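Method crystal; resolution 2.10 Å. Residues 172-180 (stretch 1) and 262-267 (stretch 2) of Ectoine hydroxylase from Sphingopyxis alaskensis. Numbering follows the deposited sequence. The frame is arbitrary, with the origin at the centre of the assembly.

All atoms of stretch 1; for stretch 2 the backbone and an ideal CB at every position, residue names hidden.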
ATOM      1  N   MET A 172       2.059  -1.620  -3.028  1.00 21.11           N
ATOM      2  CA  MET A 172       1.813  -1.260  -4.423  1.00 26.66           C
ATOM      3  C   MET A 172       0.322  -1.075  -4.772  1.00 28.60           C
ATOM      4  O   MET A 172      -0.507  -1.958  -4.481  1.00 29.54           O
ATOM      5  CB  MET A 172       2.363  -2.311  -5.315  1.00 27.99           C
ATOM      6  CG  MET A 172       3.736  -2.705  -4.981  1.00 26.81           C
ATOM      7  SD  MET A 172       4.527  -3.449  -6.402  1.00 32.06           S
ATOM      8  CE  MET A 172       5.924  -4.101  -5.562  1.00 25.25           C
ATOM      9  N   SER A 173      -0.026   0.080  -5.368  1.00 29.39           N
ATOM     10  CA  SER A 173      -1.387   0.381  -5.809  1.00 26.46           C
ATOM     11  C   SER A 173      -1.418   0.257  -7.324  1.00 28.02           C
ATOM     12  O   SER A 173      -0.745   1.016  -8.015  1.00 29.08           O
ATOM     13  CB  SER A 173      -1.832   1.765  -5.318  1.00 29.23           C
ATOM     14  OG  SER A 173      -3.173   2.002  -5.772  1.00 33.70           O
ATOM     15  N   VAL A 174      -2.085  -0.769  -7.860  1.00 25.14           N
ATOM     16  CA  VAL A 174      -2.246  -0.914  -9.320  1.00 25.80           C
ATOM     17  C   VAL A 174      -3.573  -0.266  -9.694  1.00 26.45           C
ATOM     18  O   VAL A 174      -4.646  -0.740  -9.267  1.00 27.65           O
ATOM     19  CB  VAL A 174      -2.338  -2.396  -9.680  1.00 26.51           C
ATOM     20  CG1 VAL A 174      -2.500  -2.625 -11.157  1.00 30.29           C
ATOM     21  CG2 VAL A 174      -1.208  -3.145  -9.096  1.00 27.30           C
ATOM     22  N   LEU A 175      -3.507   0.833 -10.425  1.00 25.47           N
ATOM     23  CA  LEU A 175      -4.722   1.606 -10.771  1.00 29.14           C
ATOM     24  C   LEU A 175      -5.585   0.857 -11.802  1.00 28.65           C
ATOM     25  O   LEU A 175      -5.080   0.320 -12.769  1.00 26.34           O
ATOM     26  CB  LEU A 175      -4.397   2.981 -11.303  1.00 28.39           C
ATOM     27  CG  LEU A 175      -3.468   3.824 -10.456  1.00 33.54           C
ATOM     28  CD1 LEU A 175      -3.364   5.179 -11.141  1.00 33.73           C
ATOM     29  CD2 LEU A 175      -3.931   3.973  -9.028  1.00 38.16           C
ATOM     30  N   LEU A 176      -6.862   0.716 -11.496  1.00 28.75           N
ATOM     31  CA  LEU A 176      -7.813  -0.019 -12.366  1.00 30.69           C
ATOM     32  C   LEU A 176      -8.853   0.896 -12.968  1.00 34.37           C
ATOM     33  O   LEU A 176      -9.552   0.517 -13.879  1.00 35.18           O
ATOM     34  CB  LEU A 176      -8.503  -1.108 -11.604  1.00 30.84           C
ATOM     35  CG  LEU A 176      -7.580  -2.219 -11.054  1.00 33.71           C
ATOM     36  CD1 LEU A 176      -8.322  -3.100 -10.090  1.00 33.80           C
ATOM     37  CD2 LEU A 176      -7.046  -3.060 -12.166  1.00 36.85           C
ATOM     38  N   ALA A 177      -8.919   2.113 -12.469  1.00 32.53           N
ATOM     39  CA  ALA A 177      -9.694   3.186 -13.049  1.00 39.00           C
ATOM     40  C   ALA A 177      -8.736   4.334 -12.987  1.00 43.07           C
ATOM     41  O   ALA A 177      -7.965   4.453 -11.972  1.00 42.93           O
ATOM     42  CB  ALA A 177     -10.885   3.498 -12.187  1.00 35.30           C
ATOM     43  N   GLU A 178      -8.808   5.180 -14.008  1.00 40.29           N
ATOM     44  CA  GLU A 178      -7.956   6.382 -14.106  1.00 47.81           C
ATOM     45  C   GLU A 178      -8.029   7.241 -12.856  1.00 43.68           C
ATOM     46  O   GLU A 178      -9.138   7.553 -12.373  1.00 44.84           O
ATOM     47  CB  GLU A 178      -8.352   7.295 -15.297  1.00 44.61           C
ATOM     48  CG  GLU A 178      -7.813   8.748 -15.218  1.00 56.73           C
ATOM     49  CD  GLU A 178      -6.605   9.055 -16.095  1.00 70.96           C
ATOM     50  OE1 GLU A 178      -6.504   8.454 -17.180  1.00 75.11           O
ATOM     51  OE2 GLU A 178      -5.749   9.907 -15.709  1.00 79.84           O
ATOM     52  N   ASN A 179      -6.849   7.649 -12.388  1.00 37.49           N
ATOM     53  CA  ASN A 179      -6.734   8.749 -11.428  1.00 42.64           C
ATOM     54  C   ASN A 179      -6.327  10.049 -12.059  1.00 45.52           C
ATOM     55  O   ASN A 179      -5.267  10.075 -12.734  1.00 35.47           O
ATOM     56  CB  ASN A 179      -5.760   8.390 -10.310  1.00 48.33           C
ATOM     57  CG  ASN A 179      -6.487   7.680  -9.169  1.00 48.47           C
ATOM     58  OD1 ASN A 179      -7.649   7.974  -8.882  1.00 65.71           O
ATOM     59  ND2 ASN A 179      -5.839   6.787  -8.540  1.00 48.87           N
ATOM     60  N   THR A 180      -7.164  11.091 -11.824  1.00 40.22           N
ATOM     61  CA  THR A 180      -6.955  12.413 -12.349  1.00 45.73           C
ATOM     62  C   THR A 180      -6.664  13.302 -11.179  1.00 44.31           C
ATOM     63  O   THR A 180      -6.671  12.877 -10.005  1.00 38.61           O
ATOM     64  CB  THR A 180      -8.153  12.968 -13.130  1.00 47.89           C
ATOM     65  OG1 THR A 180      -9.110  13.529 -12.223  1.00 47.93           O
ATOM     66  CG2 THR A 180      -8.819  11.874 -13.970  1.00 47.93           C
ATOM     67  N   UNK A 262     -16.467  10.334 -11.527  1.00 33.26           N
ATOM     68  CA  UNK A 262     -15.508   9.335 -12.012  1.00 33.93           C
ATOM     69  C   UNK A 262     -14.982   8.510 -10.824  1.00 36.08           C
ATOM     70  O   UNK A 262     -14.330   9.083  -9.944  1.00 31.80           O
ATOM     71  CB  UNK A 262     -14.353  10.009 -12.756  1.00 33.93           C
ATOM     72  N   UNK A 263     -15.238   7.177 -10.801  1.00 34.80           N
ATOM     73  CA  UNK A 263     -14.869   6.291  -9.689  1.00 36.17           C
ATOM     74  C   UNK A 263     -13.354   6.098  -9.607  1.00 38.07           C
ATOM     75  O   UNK A 263     -12.637   6.362 -10.547  1.00 39.72           O
ATOM     76  CB  UNK A 263     -15.558   4.934  -9.842  1.00 36.17           C
ATOM     77  N   UNK A 264     -12.884   5.686  -8.455  1.00 35.79           N
ATOM     78  CA  UNK A 264     -11.493   5.241  -8.281  1.00 42.36           C
ATOM     79  C   UNK A 264     -11.520   3.803  -7.903  1.00 39.50           C
ATOM     80  O   UNK A 264     -12.375   3.392  -7.096  1.00 33.63           O
ATOM     81  CB  UNK A 264     -10.747   6.063  -7.229  1.00 42.36           C
ATOM     82  N   UNK A 265     -10.603   3.031  -8.470  1.00 32.51           N
ATOM     83  CA  UNK A 265     -10.538   1.620  -8.157  1.00 26.71           C
ATOM     84  C   UNK A 265      -9.053   1.179  -8.293  1.00 29.09           C
ATOM     85  O   UNK A 265      -8.382   1.525  -9.260  1.00 29.77           O
ATOM     86  CB  UNK A 265     -11.460   0.813  -9.074  1.00 26.71           C
ATOM     87  N   UNK A 266      -8.576   0.412  -7.329  1.00 25.02           N
ATOM     88  CA  UNK A 266      -7.246  -0.097  -7.356  1.00 26.93           C
ATOM     89  C   UNK A 266      -7.183  -1.390  -6.636  1.00 30.64           C
ATOM     90  O   UNK A 266      -8.089  -1.706  -5.790  1.00 31.33           O
ATOM     91  CB  UNK A 266      -6.258   0.906  -6.757  1.00 26.93           C
ATOM     92  N   UNK A 267      -6.160  -2.164  -7.012  1.00 25.19           N
ATOM     93  CA  UNK A 267      -5.719  -3.314  -6.262  1.00 27.88           C
ATOM     94  C   UNK A 267      -4.475  -2.896  -5.449  1.00 29.95           C
ATOM     95  O   UNK A 267      -3.482  -2.422  -6.012  1.00 29.01           O
ATOM     96  CB  UNK A 267      -5.422  -4.494  -7.190  1.00 27.88           C
TER

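Position 262 sends its CA-to-CB bond toward stretch 1, but its ideal CB has nothing of that stretch within 5.5 Å. Open space sets no rule, so many side chains would serve; the deposited Phe-262 makes no contact here.

At 263 the bond points sideways and the ideal CB lies 5.4 Å from Ala-177 CB, again a loose demand. The backbone, at phi -70° and psi 160°, is extended and admits proline among many others. The residue is Pro-263, whose backbone does the work: its O stands 3.7 Å from Ala-177 CB, and a water donates to both Pro-263 O and Glu-178 O.

Position 264 also points sideways, yet its ideal CB is 4.0 Å from Asn-179 OD1, a carboxamide oxygen that can accept. A side chain carrying a donor would suit, whether glutamine, lysine or arginine, provided it can bend back. Arg-264 does so, with chi1 m, chi2 t and chi3 p, and its NE donates to Asn-179 OD1 at 2.8 Å. The oxygen sits at the edge of the guanidinium, near its plane, where the N-H groups point.

At 265 the bond is sideways, with the ideal CB 4.2 Å from Ala-177 CB and 4.3 Å from Leu-176 CB. Small or modest apolar side chains fit this setting. Ala-265 touches both neighbours through its methyl, while its O accepts from Leu-176 N at 2.8 Å and, weakly, from Ala-177 N at 3.3 Å. A water links its N to Ala-177 O, carrying the pairing on where no direct bond spans these two atoms.

Position 266 opposes Leu-175 in an antiparallel, non-hydrogen-bonded pair, their side chains on the same face. Its ideal CB is 3.4 Å from both Ser-173 OG and Val-174 O, so a short polar side chain such as serine, threonine, asparagine or aspartate is plausible beside the hydroxyl. The deposited residue is Asn-266, with chi1 p, which places its carboxamide beside Ser-173; its CA also makes a CA-H...O contact of 3.3 Å with Val-174 O.

Position 267 pairs with Val-174 across two backbone hydrogen bonds, on the face opposite that of 266. The ideal CB lies 4.3 Å from Leu-176 CD1, asking for an apolar group; alanine is ample, and valine is a reasonable thought for a strand. Ala-267 sets its CB 4.4 Å from Val-174 CB and 4.3 Å from Leu-176 CD1. Its O accepts from Val-174 N at 2.8 Å, and its N donates to Val-174 O at 3.1 Å.

Stretch 2 262-267: FPRANA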
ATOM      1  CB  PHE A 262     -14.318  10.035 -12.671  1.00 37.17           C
ATOM      2  CG  PHE A 262     -14.700  10.935 -13.820  1.00 42.35           C
ATOM      3  CD1 PHE A 262     -15.514  10.471 -14.864  1.00 50.95           C
ATOM      4  CD2 PHE A 262     -14.290  12.251 -13.846  1.00 48.02           C
ATOM      5  CE1 PHE A 262     -15.876  11.317 -15.910  1.00 55.27           C
ATOM      6  CE2 PHE A 262     -14.653  13.097 -14.888  1.00 47.68           C
ATOM      7  CZ  PHE A 262     -15.435  12.641 -15.912  1.00 48.00           C
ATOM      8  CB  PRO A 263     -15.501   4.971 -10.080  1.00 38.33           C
ATOM      9  CG  PRO A 263     -15.347   4.969 -11.575  1.00 41.08           C
ATOM     10  CD  PRO A 263     -15.724   6.391 -11.938  1.00 39.43           C
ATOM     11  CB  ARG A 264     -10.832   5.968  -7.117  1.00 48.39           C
ATOM     12  CG  ARG A 264     -10.226   7.286  -7.497  1.00 58.54           C
ATOM     13  CD  ARG A 264      -9.389   7.801  -6.335  1.00 73.85           C
ATOM     14  NE  ARG A 264      -8.069   7.150  -6.224  1.00 79.44           N
ATOM     15  CZ  ARG A 264      -7.650   6.345  -5.235  1.00 86.46           C
ATOM     16  NH1 ARG A 264      -8.428   6.015  -4.203  1.00 89.99           N
ATOM     17  NH2 ARG A 264      -6.410   5.849  -5.289  1.00 88.65           N
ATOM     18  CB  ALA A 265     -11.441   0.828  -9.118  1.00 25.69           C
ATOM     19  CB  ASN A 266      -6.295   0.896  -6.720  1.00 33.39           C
ATOM     20  CG  ASN A 266      -6.398   0.914  -5.223  1.00 37.13           C
ATOM     21  OD1 ASN A 266      -7.474   0.992  -4.678  1.00 45.46           O
ATOM     22  ND2 ASN A 266      -5.276   0.760  -4.552  1.00 43.79           N
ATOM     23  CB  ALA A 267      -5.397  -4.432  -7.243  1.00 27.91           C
TER
HETATM   24  O   HOH W   1      -8.413   5.006  -9.387  1.00 42.47           O
HETATM   25  O   HOH W   2     -11.861   7.232 -12.697  1.00 42.39           O
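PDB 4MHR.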